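Local coordinates for putative iron-uptake ABC transport system,periplasmic iron-binding protein (PDB 3E13), which binds ferric iron and, as the periplasmic component of a putative iron-uptake ABC transport system, probably delivers it to the membrane transporter, at residues S2-I6 with N246-A250; I61-E66 with A302-K306; L73-S77 with D93-F97; I105-N111 with S218-P224; T146-S150 with T231-I235. All coordinates share one frame. Residues are numbered along the deposited sequence.

Interaction 1: residues S2-I6 with N246-A250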
# COMPACT_ATOMS: atom_id res chain seq x y z
N SER A 2 0.18 0.26 29.87
CA SER A 2 0.18 -1.21 30.19
C SER A 2 -0.18 -2.18 29.04
O SER A 2 0.60 -3.08 28.82
CB SER A 2 -0.62 -1.55 31.43
OG SER A 2 -0.15 -2.79 31.95
N GLU A 3 -1.33 -2.02 28.36
CA GLU A 3 -1.64 -2.78 27.14
C GLU A 3 -1.94 -1.78 25.98
O GLU A 3 -2.33 -0.61 26.19
CB GLU A 3 -2.86 -3.69 27.34
CG GLU A 3 -2.62 -5.12 27.86
CD GLU A 3 -3.82 -6.02 27.61
OE1 GLU A 3 -4.95 -5.47 27.67
OE2 GLU A 3 -3.67 -7.26 27.35
N LEU A 4 -1.75 -2.26 24.76
CA LEU A 4 -2.09 -1.50 23.54
C LEU A 4 -2.61 -2.49 22.51
O LEU A 4 -1.97 -3.45 22.21
CB LEU A 4 -0.87 -0.73 22.99
CG LEU A 4 -1.21 0.01 21.69
CD1 LEU A 4 -2.10 1.23 21.93
CD2 LEU A 4 0.11 0.42 21.04
N ASN A 5 -3.83 -2.27 22.03
CA ASN A 5 -4.49 -3.19 21.12
C ASN A 5 -4.46 -2.68 19.67
O ASN A 5 -5.05 -1.65 19.38
CB ASN A 5 -5.92 -3.37 21.61
CG ASN A 5 -5.97 -4.03 23.01
OD1 ASN A 5 -5.30 -5.05 23.22
ND2 ASN A 5 -6.74 -3.47 23.92
N ILE A 6 -3.69 -3.35 18.82
CA ILE A 6 -3.51 -2.95 17.43
C ILE A 6 -4.26 -3.90 16.51
O ILE A 6 -4.05 -5.11 16.59
CB ILE A 6 -2.01 -2.98 17.08
CG1 ILE A 6 -1.28 -1.98 17.97
CG2 ILE A 6 -1.81 -2.74 15.58
CD1 ILE A 6 0.21 -1.80 17.67
N ASN A 246 -6.80 3.08 25.76
CA ASN A 246 -5.38 3.24 26.09
C ASN A 246 -4.82 4.35 25.19
O ASN A 246 -3.90 4.11 24.44
CB ASN A 246 -4.65 1.93 25.86
CG ASN A 246 -5.27 0.76 26.66
OD1 ASN A 246 -5.36 0.83 27.89
ND2 ASN A 246 -5.66 -0.30 25.98
N GLN A 247 -5.41 5.55 25.26
CA GLN A 247 -5.11 6.61 24.31
C GLN A 247 -3.69 7.14 24.42
O GLN A 247 -3.10 7.49 23.39
CB GLN A 247 -6.13 7.75 24.40
CG GLN A 247 -7.52 7.23 24.05
CD GLN A 247 -8.49 8.31 23.71
OE1 GLN A 247 -8.18 9.50 23.83
NE2 GLN A 247 -9.69 7.91 23.34
N ASP A 248 -3.15 7.17 25.63
CA ASP A 248 -1.74 7.63 25.79
C ASP A 248 -0.78 6.66 25.07
O ASP A 248 0.15 7.06 24.35
CB ASP A 248 -1.40 7.75 27.28
CG ASP A 248 -0.00 8.31 27.49
OD1 ASP A 248 0.85 7.59 28.00
OD2 ASP A 248 0.32 9.46 27.11
N ALA A 249 -0.98 5.37 25.27
CA ALA A 249 -0.16 4.37 24.62
C ALA A 249 -0.34 4.44 23.10
O ALA A 249 0.60 4.27 22.35
CB ALA A 249 -0.56 2.99 25.13
N ALA A 250 -1.55 4.70 22.63
CA ALA A 250 -1.83 4.76 21.23
C ALA A 250 -1.04 5.90 20.57
O ALA A 250 -0.40 5.70 19.55
CB ALA A 250 -3.31 4.92 20.99
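Strand 3-6 runs past the first turn of the helix that starts at Gln247, and the two backbones come closest at Leu4 and Ala249, whose CA atoms are 6.3 Å apart. This is helix-on-sheet packing in an alpha/beta domain of a periplasmic binding protein: the strand pairs in parallel with strands 29-34 and 55-58, and helix 247-257 lies across one face of that sheet. The turn is already regular, with Ala250 N bonded to Asn246 O at 3.0 Å. Leu4 is the apolar centre. Its t, p rotamer brings CD1 to 4.0 Å from Ala249 CB and likewise to 4.0 Å from Ala250 CB, and the small alanines suit the place because they let the helix backbone settle near the strand; Leu4 CD1 is 3.6 Å from Ala250 N. Phe253, one turn further along the helix, also rests on Leu4, as does Ile28. Asn246 occupies the N-cap position, yet its side chain makes no capping bond. It points toward the strand instead, and its ND2 bonds to Asp54, whose carboxylate also receives the backbone N of Asn5. An amide suits this border between core and solvent, since it can lie against a peptide while its NH2 group bonds to a neighbouring carboxylate. Asn246 CG accordingly sits 3.3 Å from Glu3 O.

Interaction 2: residues I61-E66 with A302-K306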
# COMPACT_ATOMS: atom_id res chain seq x y z
N ILE A 61 -4.25 4.05 1.85
CA ILE A 61 -4.96 5.30 2.20
C ILE A 61 -6.47 5.08 2.30
O ILE A 61 -7.09 5.57 3.24
CB ILE A 61 -4.66 6.49 1.22
CG1 ILE A 61 -5.46 7.76 1.61
CG2 ILE A 61 -4.94 6.12 -0.27
CD1 ILE A 61 -5.27 8.26 3.02
N SER A 62 -7.03 4.37 1.33
CA SER A 62 -8.49 4.35 1.25
C SER A 62 -9.12 3.62 2.43
O SER A 62 -10.17 4.04 2.92
CB SER A 62 -8.98 3.78 -0.10
OG SER A 62 -8.45 4.56 -1.19
N ASN A 63 -8.46 2.61 2.93
CA ASN A 63 -8.90 1.92 4.14
C ASN A 63 -8.96 2.85 5.36
O ASN A 63 -9.83 2.74 6.18
CB ASN A 63 -8.01 0.75 4.48
CG ASN A 63 -8.05 -0.37 3.47
OD1 ASN A 63 -7.09 -1.13 3.29
ND2 ASN A 63 -9.26 -0.56 2.82
N LEU A 64 -7.98 3.74 5.50
CA LEU A 64 -8.02 4.73 6.55
C LEU A 64 -9.19 5.67 6.37
O LEU A 64 -9.86 5.99 7.33
CB LEU A 64 -6.71 5.56 6.58
CG LEU A 64 -5.54 4.70 7.02
CD1 LEU A 64 -4.25 5.37 6.53
CD2 LEU A 64 -5.48 4.48 8.55
N THR A 65 -9.39 6.18 5.15
CA THR A 65 -10.51 7.10 4.93
C THR A 65 -11.86 6.40 5.11
O THR A 65 -12.84 7.02 5.57
CB THR A 65 -10.42 7.80 3.59
OG1 THR A 65 -10.46 6.84 2.56
CG2 THR A 65 -9.11 8.41 3.40
N GLU A 66 -11.95 5.16 4.70
CA GLU A 66 -13.20 4.38 4.92
C GLU A 66 -13.50 4.32 6.41
O GLU A 66 -14.64 4.56 6.84
CB GLU A 66 -13.10 2.93 4.41
CG GLU A 66 -13.15 2.77 2.91
CD GLU A 66 -12.92 1.36 2.43
OE1 GLU A 66 -13.77 0.90 1.60
OE2 GLU A 66 -11.93 0.68 2.84
N ALA A 302 -8.72 8.86 -2.42
CA ALA A 302 -9.60 8.08 -1.55
C ALA A 302 -11.06 8.54 -1.58
O ALA A 302 -11.98 7.78 -1.20
CB ALA A 302 -9.10 8.06 -0.17
N GLU A 303 -11.31 9.77 -2.01
CA GLU A 303 -12.67 10.26 -2.24
C GLU A 303 -13.42 9.46 -3.31
O GLU A 303 -14.66 9.59 -3.43
CB GLU A 303 -12.66 11.72 -2.64
CG GLU A 303 -12.26 12.57 -1.45
CD GLU A 303 -12.11 14.05 -1.74
OE1 GLU A 303 -11.65 14.76 -0.82
OE2 GLU A 303 -12.42 14.51 -2.84
N ASN A 304 -12.70 8.67 -4.09
CA ASN A 304 -13.29 7.93 -5.18
C ASN A 304 -13.39 6.42 -4.94
O ASN A 304 -13.65 5.65 -5.87
CB ASN A 304 -12.50 8.20 -6.43
CG ASN A 304 -12.56 9.67 -6.82
OD1 ASN A 304 -13.54 10.11 -7.42
ND2 ASN A 304 -11.54 10.46 -6.46
N ILE A 305 -13.23 6.01 -3.69
CA ILE A 305 -13.15 4.60 -3.40
C ILE A 305 -14.48 3.88 -3.62
O ILE A 305 -14.47 2.76 -4.12
CB ILE A 305 -12.56 4.31 -1.98
CG1 ILE A 305 -12.09 2.87 -1.87
CG2 ILE A 305 -13.53 4.72 -0.86
CD1 ILE A 305 -10.86 2.55 -2.76
N LYS A 306 -15.59 4.51 -3.26
CA LYS A 306 -16.89 3.82 -3.40
C LYS A 306 -17.17 3.51 -4.87
O LYS A 306 -17.64 2.43 -5.21
CB LYS A 306 -17.97 4.67 -2.80
CG LYS A 306 -17.94 4.77 -1.31
CD LYS A 306 -18.96 5.79 -0.85
CE LYS A 306 -18.87 6.23 0.57
NZ LYS A 306 -20.01 7.27 0.74
O HOH W 1 -12.78 7.31 1.37
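Helix 61-66 meets the turn that leads into helix 305-315, a tertiary helix-to-turn contact in the periplasmic binding protein fold; the segment from Ala302 to Ile305 forms a type I beta turn. The backbones are close, with the CA atoms of Ser62 and Ala302 only 4.8 Å apart, a spacing that these two small residues readily accommodate. Van der Waals packing makes up most of the contact. Ala302 CB points into the groove lined by Ile61, Ser62 and Thr65, lying 4.1 Å from Ile61 CG1, 3.7 Å from Ser62 OG and 3.3 Å from Thr65 OG1. Beside it, Ile305 brings CD1 to 3.5 Å from Ser62 CB, while Ile305 CG2 meets the aliphatic part of Glu66, 4.3 Å from Glu66 CG. Hydrogen bonds within helix 61-69 settle its polar groups: Thr65 OG1 donates to Ser62 O at 2.8 Å, a common way of satisfying a buried hydroxyl, and Asn63 ND2 donates to Glu66 OE2 at 2.9 Å. Ser62 OG bonds to Thr146 of helix 142-155, so a third helix joins the arrangement. The one polar link between the two segments is indirect and runs through a water, which donates to Thr65 OG1 at 2.6 Å and to Ala302 O at 2.7 Å.

Interaction 3: residues L73-S77 with D93-F97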
# COMPACT_ATOMS: atom_id res chain seq x y z
N LEU A 73 -12.74 6.47 13.92
CA LEU A 73 -11.42 6.95 14.34
C LEU A 73 -11.54 8.21 15.19
O LEU A 73 -12.60 8.82 15.28
CB LEU A 73 -10.54 7.22 13.12
CG LEU A 73 -10.43 6.12 12.04
CD1 LEU A 73 -9.57 6.55 10.87
CD2 LEU A 73 -9.90 4.87 12.60
N SER A 74 -10.44 8.59 15.84
CA SER A 74 -10.45 9.72 16.74
C SER A 74 -9.24 10.59 16.42
O SER A 74 -8.18 10.05 16.12
CB SER A 74 -10.27 9.18 18.14
OG SER A 74 -11.00 9.93 19.04
N PRO A 75 -9.40 11.90 16.49
CA PRO A 75 -8.27 12.78 16.12
C PRO A 75 -7.17 12.78 17.15
O PRO A 75 -7.42 12.70 18.36
CB PRO A 75 -8.91 14.15 16.00
CG PRO A 75 -10.14 14.10 16.87
CD PRO A 75 -10.59 12.67 16.86
N VAL A 76 -5.93 12.92 16.65
CA VAL A 76 -4.73 13.02 17.45
C VAL A 76 -4.00 14.26 17.04
O VAL A 76 -3.70 14.44 15.88
CB VAL A 76 -3.83 11.76 17.30
CG1 VAL A 76 -2.47 11.90 17.99
CG2 VAL A 76 -4.55 10.53 17.83
N SER A 77 -3.74 15.14 18.02
CA SER A 77 -2.98 16.38 17.79
C SER A 77 -1.61 16.21 18.42
O SER A 77 -1.46 16.35 19.65
CB SER A 77 -3.68 17.62 18.37
OG SER A 77 -2.95 18.80 18.04
N ASP A 93 -8.09 16.56 9.15
CA ASP A 93 -8.87 16.43 10.38
C ASP A 93 -8.20 15.56 11.47
O ASP A 93 -8.81 15.27 12.52
CB ASP A 93 -10.26 15.85 10.06
CG ASP A 93 -11.04 16.70 9.10
OD1 ASP A 93 -11.02 17.96 9.24
OD2 ASP A 93 -11.68 16.22 8.14
N LYS A 94 -6.92 15.19 11.23
CA LYS A 94 -6.05 14.58 12.21
C LYS A 94 -6.48 13.18 12.66
O LYS A 94 -6.10 12.75 13.73
CB LYS A 94 -5.89 15.48 13.44
CG LYS A 94 -5.36 16.87 13.12
CD LYS A 94 -5.16 17.63 14.40
CE LYS A 94 -5.23 19.13 14.24
NZ LYS A 94 -5.33 19.70 15.63
N GLU A 95 -7.17 12.45 11.80
CA GLU A 95 -7.61 11.10 12.16
C GLU A 95 -6.77 9.99 11.56
O GLU A 95 -6.92 8.86 11.98
CB GLU A 95 -9.12 10.89 11.86
CG GLU A 95 -9.97 11.87 12.64
CD GLU A 95 -11.45 11.55 12.64
OE1 GLU A 95 -12.22 12.41 13.14
OE2 GLU A 95 -11.82 10.44 12.20
N TRP A 96 -5.90 10.29 10.59
CA TRP A 96 -5.05 9.25 9.99
C TRP A 96 -3.75 9.90 9.57
O TRP A 96 -3.73 11.07 9.29
CB TRP A 96 -5.69 8.51 8.81
CG TRP A 96 -6.15 9.35 7.69
CD1 TRP A 96 -7.42 9.72 7.45
CD2 TRP A 96 -5.35 9.94 6.65
NE1 TRP A 96 -7.48 10.52 6.34
CE2 TRP A 96 -6.22 10.68 5.82
CE3 TRP A 96 -3.99 9.90 6.32
CZ2 TRP A 96 -5.78 11.40 4.72
CZ3 TRP A 96 -3.55 10.61 5.22
CH2 TRP A 96 -4.44 11.34 4.43
N PHE A 97 -2.70 9.09 9.55
CA PHE A 97 -1.30 9.61 9.39
C PHE A 97 -0.48 8.57 8.63
O PHE A 97 -0.50 7.38 8.98
CB PHE A 97 -0.67 9.80 10.74
CG PHE A 97 -1.40 10.80 11.59
CD1 PHE A 97 -2.45 10.35 12.39
CD2 PHE A 97 -1.04 12.13 11.61
CE1 PHE A 97 -3.20 11.27 13.16
CE2 PHE A 97 -1.75 13.03 12.45
CZ PHE A 97 -2.85 12.59 13.18
O HOH W 2 -13.98 8.73 12.39
O HOH W 3 -13.82 11.44 15.22
O HOH W 4 -6.13 8.97 14.68
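Leu73 turns its side chain toward the other segment, its CB 3.6 Å from Glu95 OE2. Water ties its backbone to the same carboxylate. One water accepts from Leu73 N and lies 2.8 Å from Glu95 OE2; another donates both to Leu73 O and to Glu95 OE1. A charged side chain suits this partly exposed place, where solvent completes the bridge. At Ser74 a third water joins Ser74 O to Glu95 O. Pro75, which has no NH to give, lies nearest in register to Glu95 (CA to CA 4.4 Å) and makes a CA-H...O contact of 3.2 Å from Pro75 CA to Lys94 O. That same carbonyl accepts the direct hydrogen bond from Val76 N, at 2.9 Å. Val76 is buried, its CB 4.2 Å from Phe97 CE1, and both side chains pack on Met254 of helix 247-257. Ser77 OG takes a weak bond of 3.5 Å from Lys94 NZ. Here a short strand, Ser74 paired with Met240 of strand 233-241, and the loop entering strand 97-109 lie side by side in the mixed sheet of a periplasmic binding protein.

Interaction 4: residues I105-N111 with S218-P224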
# COMPACT_ATOMS: atom_id res chain seq x y z
N ILE A 105 3.79 -0.13 -9.36
CA ILE A 105 4.48 -0.08 -10.65
C ILE A 105 4.14 -1.25 -11.51
O ILE A 105 3.32 -2.12 -11.13
CB ILE A 105 6.02 0.06 -10.42
CG1 ILE A 105 6.59 -1.07 -9.55
CG2 ILE A 105 6.28 1.42 -9.67
CD1 ILE A 105 6.68 -2.42 -10.22
N ILE A 106 4.74 -1.30 -12.69
CA ILE A 106 4.52 -2.44 -13.60
C ILE A 106 5.88 -3.15 -13.69
O ILE A 106 6.88 -2.54 -14.08
CB ILE A 106 4.03 -1.99 -14.96
CG1 ILE A 106 2.69 -1.27 -14.87
CG2 ILE A 106 3.88 -3.21 -15.93
CD1 ILE A 106 2.34 -0.45 -16.13
N ALA A 107 5.92 -4.41 -13.31
CA ALA A 107 7.17 -5.17 -13.30
C ALA A 107 7.24 -6.06 -14.53
O ALA A 107 6.21 -6.59 -14.97
CB ALA A 107 7.33 -5.98 -12.01
N TYR A 108 8.44 -6.17 -15.12
CA TYR A 108 8.69 -7.11 -16.24
C TYR A 108 9.89 -8.01 -15.89
O TYR A 108 10.58 -7.76 -14.91
CB TYR A 108 8.92 -6.37 -17.54
CG TYR A 108 10.12 -5.47 -17.53
CD1 TYR A 108 11.32 -5.87 -18.08
CD2 TYR A 108 10.04 -4.20 -16.99
CE1 TYR A 108 12.41 -5.03 -18.06
CE2 TYR A 108 11.13 -3.36 -16.99
CZ TYR A 108 12.32 -3.80 -17.49
OH TYR A 108 13.45 -2.96 -17.50
N ASN A 109 10.13 -9.03 -16.71
CA ASN A 109 11.26 -9.93 -16.52
C ASN A 109 12.48 -9.38 -17.27
O ASN A 109 12.56 -9.43 -18.51
CB ASN A 109 10.90 -11.34 -17.02
CG ASN A 109 11.87 -12.39 -16.55
OD1 ASN A 109 11.47 -13.49 -16.08
ND2 ASN A 109 13.12 -12.10 -16.67
N LYS A 110 13.41 -8.81 -16.52
CA LYS A 110 14.57 -8.17 -17.12
C LYS A 110 15.63 -9.19 -17.60
O LYS A 110 16.67 -8.80 -18.15
CB LYS A 110 15.12 -7.13 -16.14
CG LYS A 110 15.87 -7.71 -15.01
CD LYS A 110 16.42 -6.64 -14.07
CE LYS A 110 16.97 -7.20 -12.83
NZ LYS A 110 17.64 -6.15 -11.91
N ASN A 111 15.39 -10.49 -17.35
CA ASN A 111 16.19 -11.56 -17.92
C ASN A 111 15.59 -12.09 -19.21
O ASN A 111 15.98 -13.15 -19.69
CB ASN A 111 16.51 -12.63 -16.86
CG ASN A 111 17.30 -12.04 -15.69
OD1 ASN A 111 18.10 -11.07 -15.87
ND2 ASN A 111 17.11 -12.59 -14.51
N SER A 218 14.82 -11.32 -11.00
CA SER A 218 14.37 -11.28 -12.36
C SER A 218 13.58 -10.04 -12.73
O SER A 218 13.27 -9.84 -13.89
CB SER A 218 13.55 -12.54 -12.65
OG SER A 218 12.21 -12.44 -12.14
N LEU A 219 13.21 -9.21 -11.74
CA LEU A 219 12.27 -8.10 -11.97
C LEU A 219 12.92 -6.79 -12.37
O LEU A 219 13.80 -6.30 -11.66
CB LEU A 219 11.35 -7.91 -10.78
CG LEU A 219 10.62 -9.18 -10.34
CD1 LEU A 219 9.89 -8.90 -9.00
CD2 LEU A 219 9.69 -9.68 -11.35
N GLY A 220 12.46 -6.23 -13.49
CA GLY A 220 12.67 -4.84 -13.83
C GLY A 220 11.42 -3.99 -13.53
O GLY A 220 10.31 -4.49 -13.56
N ILE A 221 11.62 -2.70 -13.29
CA ILE A 221 10.53 -1.80 -12.93
C ILE A 221 10.26 -0.83 -14.06
O ILE A 221 11.17 -0.13 -14.53
CB ILE A 221 10.89 -0.98 -11.69
CG1 ILE A 221 11.14 -1.93 -10.50
CG2 ILE A 221 9.79 0.09 -11.43
CD1 ILE A 221 11.56 -1.18 -9.17
N ILE A 222 9.00 -0.72 -14.43
CA ILE A 222 8.48 0.46 -15.14
C ILE A 222 7.78 1.34 -14.13
O ILE A 222 6.80 0.91 -13.53
CB ILE A 222 7.48 0.02 -16.24
CG1 ILE A 222 8.17 -0.91 -17.26
CG2 ILE A 222 6.83 1.20 -16.89
CD1 ILE A 222 7.24 -1.73 -18.12
N PHE A 223 8.25 2.55 -13.94
CA PHE A 223 7.49 3.55 -13.19
C PHE A 223 6.46 4.18 -14.13
O PHE A 223 6.84 4.91 -15.05
CB PHE A 223 8.46 4.60 -12.67
CG PHE A 223 9.35 4.09 -11.57
CD1 PHE A 223 10.69 3.84 -11.79
CD2 PHE A 223 8.84 3.89 -10.30
CE1 PHE A 223 11.48 3.32 -10.78
CE2 PHE A 223 9.64 3.40 -9.27
CZ PHE A 223 10.97 3.12 -9.54
N PRO A 224 5.17 3.87 -14.00
CA PRO A 224 4.24 4.36 -14.99
C PRO A 224 4.10 5.88 -15.01
O PRO A 224 4.26 6.56 -13.99
CB PRO A 224 2.92 3.64 -14.65
CG PRO A 224 3.40 2.41 -13.90
CD PRO A 224 4.51 2.96 -13.06
O HOH W 5 12.96 -0.50 -16.61
O HOH W 6 15.58 -6.82 -9.53
O HOH W 7 15.54 -4.07 -11.46
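Isoleucines form the apolar centre. On one face Ile106 CB lies 4.2 Å from Ile222 CB. Tyr108 CD2, on that face too, is 3.8 Å from Ile222 CG1; on the other face Ala107 CB lies 4.4 Å from Leu219 CD2. Beta-branched isoleucine suits extended strands, and at the end of the pair Ile105 CG2 reaches 3.6 Å from Phe223 CD2. Glycine suits position 220: Gly220 CA lies over the Tyr108 ring, a CH-pi contact of 4.0 Å to the centroid, and with the ring so placed a CB would clash with it. Between these faces the peptides pair. Ile106 N donates to Ile222 O at 3.1 Å and Ile222 N to Ile106 O at 2.8 Å; Tyr108 and Gly220 exchange two more bonds, and Lys110 N donates to Ser218 O at 2.8 Å. At the polar edge, one water joins Tyr108 OH to Ile221 O, and two others link Lys110 NZ to Leu219 O. With strand 193-197 pairing beyond strand 105-109, this is an antiparallel part of the mixed sheet in the periplasmic binding protein fold, here of a ferric-binding protein.

Interaction 5: residues T146-S150 with T231-I235; sequences TLLAS and THINI
His232, Thr146 and Leu147 carry most of this buried contact between an alpha-helical turn, 146-150 (phi/psi near -65°/-40°, Ser150 N to Thr146 O 3.0 Å), and the extended segment 231-235, which runs into strand 233-241. The backbones stay well apart: CA of Leu147 is 7.1 Å from CA of His232, and CA of Thr146 is 7.8 Å from CA of Asn234. His232 (phi -65°, psi 118°, chi1 t) directs its CA-to-CB bond toward the helix, and its flat ring fills the gap. Leu147, in its t, p rotamer, lies over one ring face, CD1 4.2 Å from the centroid in a CH-pi contact. Thr146, chi1 m, has its CA-to-CB bond toward the strand and CG2 3.6 Å from Asn234 ND2, while its OG1 bonds to Asp60 and Ser62; threonine thus offers a methyl and a hydroxyl at once. Asn234 (-126°/164°, chi1 t) also bonds Asp60 through ND2, and its OD1 accepts from Ile61 N. Ser150, chi1 p, donates from OG to Leu147 O at 2.7 Å. Helix 142-155 carries the iron ligand Tyr143, its side chain about 4 Å from that of Asn234. This is a helix-to-strand contact next to the ferric-ion site of a periplasmic iron-binding protein.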
# COMPACT_ATOMS: atom_id res chain seq x y z
N THR A 146 -7.54 1.19 -4.68
CA THR A 146 -6.97 2.51 -4.61
C THR A 146 -6.32 2.94 -5.91
O THR A 146 -6.45 4.08 -6.30
CB THR A 146 -6.04 2.65 -3.42
OG1 THR A 146 -6.85 2.52 -2.22
CG2 THR A 146 -5.37 4.03 -3.39
N LEU A 147 -5.70 2.02 -6.63
CA LEU A 147 -5.21 2.35 -7.95
C LEU A 147 -6.34 2.80 -8.87
O LEU A 147 -6.23 3.80 -9.57
CB LEU A 147 -4.40 1.20 -8.55
CG LEU A 147 -3.88 1.31 -9.98
CD1 LEU A 147 -2.90 2.50 -10.09
CD2 LEU A 147 -3.19 0.02 -10.38
N LEU A 148 -7.47 2.06 -8.89
CA LEU A 148 -8.57 2.44 -9.75
C LEU A 148 -9.17 3.78 -9.32
O LEU A 148 -9.51 4.61 -10.15
CB LEU A 148 -9.65 1.37 -9.74
CG LEU A 148 -10.82 1.69 -10.68
CD1 LEU A 148 -10.39 1.81 -12.09
CD2 LEU A 148 -11.86 0.57 -10.56
N ALA A 149 -9.29 3.99 -8.02
CA ALA A 149 -9.73 5.27 -7.48
C ALA A 149 -8.85 6.42 -7.98
O ALA A 149 -9.35 7.49 -8.30
CB ALA A 149 -9.78 5.24 -5.99
N SER A 150 -7.55 6.18 -8.07
CA SER A 150 -6.63 7.20 -8.61
C SER A 150 -6.87 7.50 -10.07
O SER A 150 -6.68 8.65 -10.53
CB SER A 150 -5.15 6.84 -8.38
OG SER A 150 -4.63 5.90 -9.27
N THR A 231 3.92 8.42 -11.26
CA THR A 231 3.54 7.11 -10.77
C THR A 231 2.62 7.22 -9.55
O THR A 231 2.77 8.09 -8.68
CB THR A 231 4.88 6.37 -10.45
OG1 THR A 231 5.60 6.08 -11.68
CG2 THR A 231 4.63 5.04 -9.68
N HIS A 232 1.71 6.24 -9.44
CA HIS A 232 0.82 6.10 -8.30
C HIS A 232 1.56 5.78 -7.00
O HIS A 232 2.28 4.82 -6.92
CB HIS A 232 -0.19 4.98 -8.57
CG HIS A 232 -1.21 4.82 -7.49
ND1 HIS A 232 -1.32 3.69 -6.69
CD2 HIS A 232 -2.16 5.67 -7.07
CE1 HIS A 232 -2.33 3.85 -5.85
NE2 HIS A 232 -2.87 5.04 -6.07
N ILE A 233 1.41 6.69 -6.05
CA ILE A 233 1.88 6.54 -4.69
C ILE A 233 0.67 6.22 -3.78
O ILE A 233 -0.41 6.85 -3.90
CB ILE A 233 2.53 7.86 -4.22
CG1 ILE A 233 3.76 8.18 -5.10
CG2 ILE A 233 2.91 7.78 -2.78
CD1 ILE A 233 4.83 7.23 -5.00
N ASN A 234 0.85 5.25 -2.89
CA ASN A 234 -0.09 4.93 -1.84
C ASN A 234 0.71 4.95 -0.54
O ASN A 234 1.96 5.02 -0.56
CB ASN A 234 -0.73 3.55 -2.11
CG ASN A 234 -2.03 3.31 -1.34
OD1 ASN A 234 -2.42 4.06 -0.42
ND2 ASN A 234 -2.75 2.25 -1.73
N ILE A 235 0.03 5.02 0.60
CA ILE A 235 0.67 4.99 1.90
C ILE A 235 0.27 3.79 2.71
O ILE A 235 -0.81 3.27 2.52
CB ILE A 235 0.36 6.29 2.71
CG1 ILE A 235 -1.18 6.47 2.95
CG2 ILE A 235 1.02 7.48 1.98
CD1 ILE A 235 -1.55 7.42 4.08

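Interactions 2 and 5 are the buried contacts and adjoin each other, sharing polar links between helix 61-69, helix 142-155 and strand 233-241 near the iron site. Interactions 1, 3 and 4 are partly buried. Only interactions 3 and 4 have direct hydrogen bonds between their segments: regular antiparallel pairing in interaction 4, one strong backbone bond and a weak side-chain bond in interaction 3. Waters bridge both, at the polar edge in interaction 4. Interaction 1 combines leucine-alanine packing with an asparagine laid against the strand backbone. Trp96 connects interaction 3 to interaction 2. Interactions 1, 3, 4 and 5 all reach the same sheet, interactions 1 and 4 on opposite sides of the chain's centre, their centres about 41 Å apart.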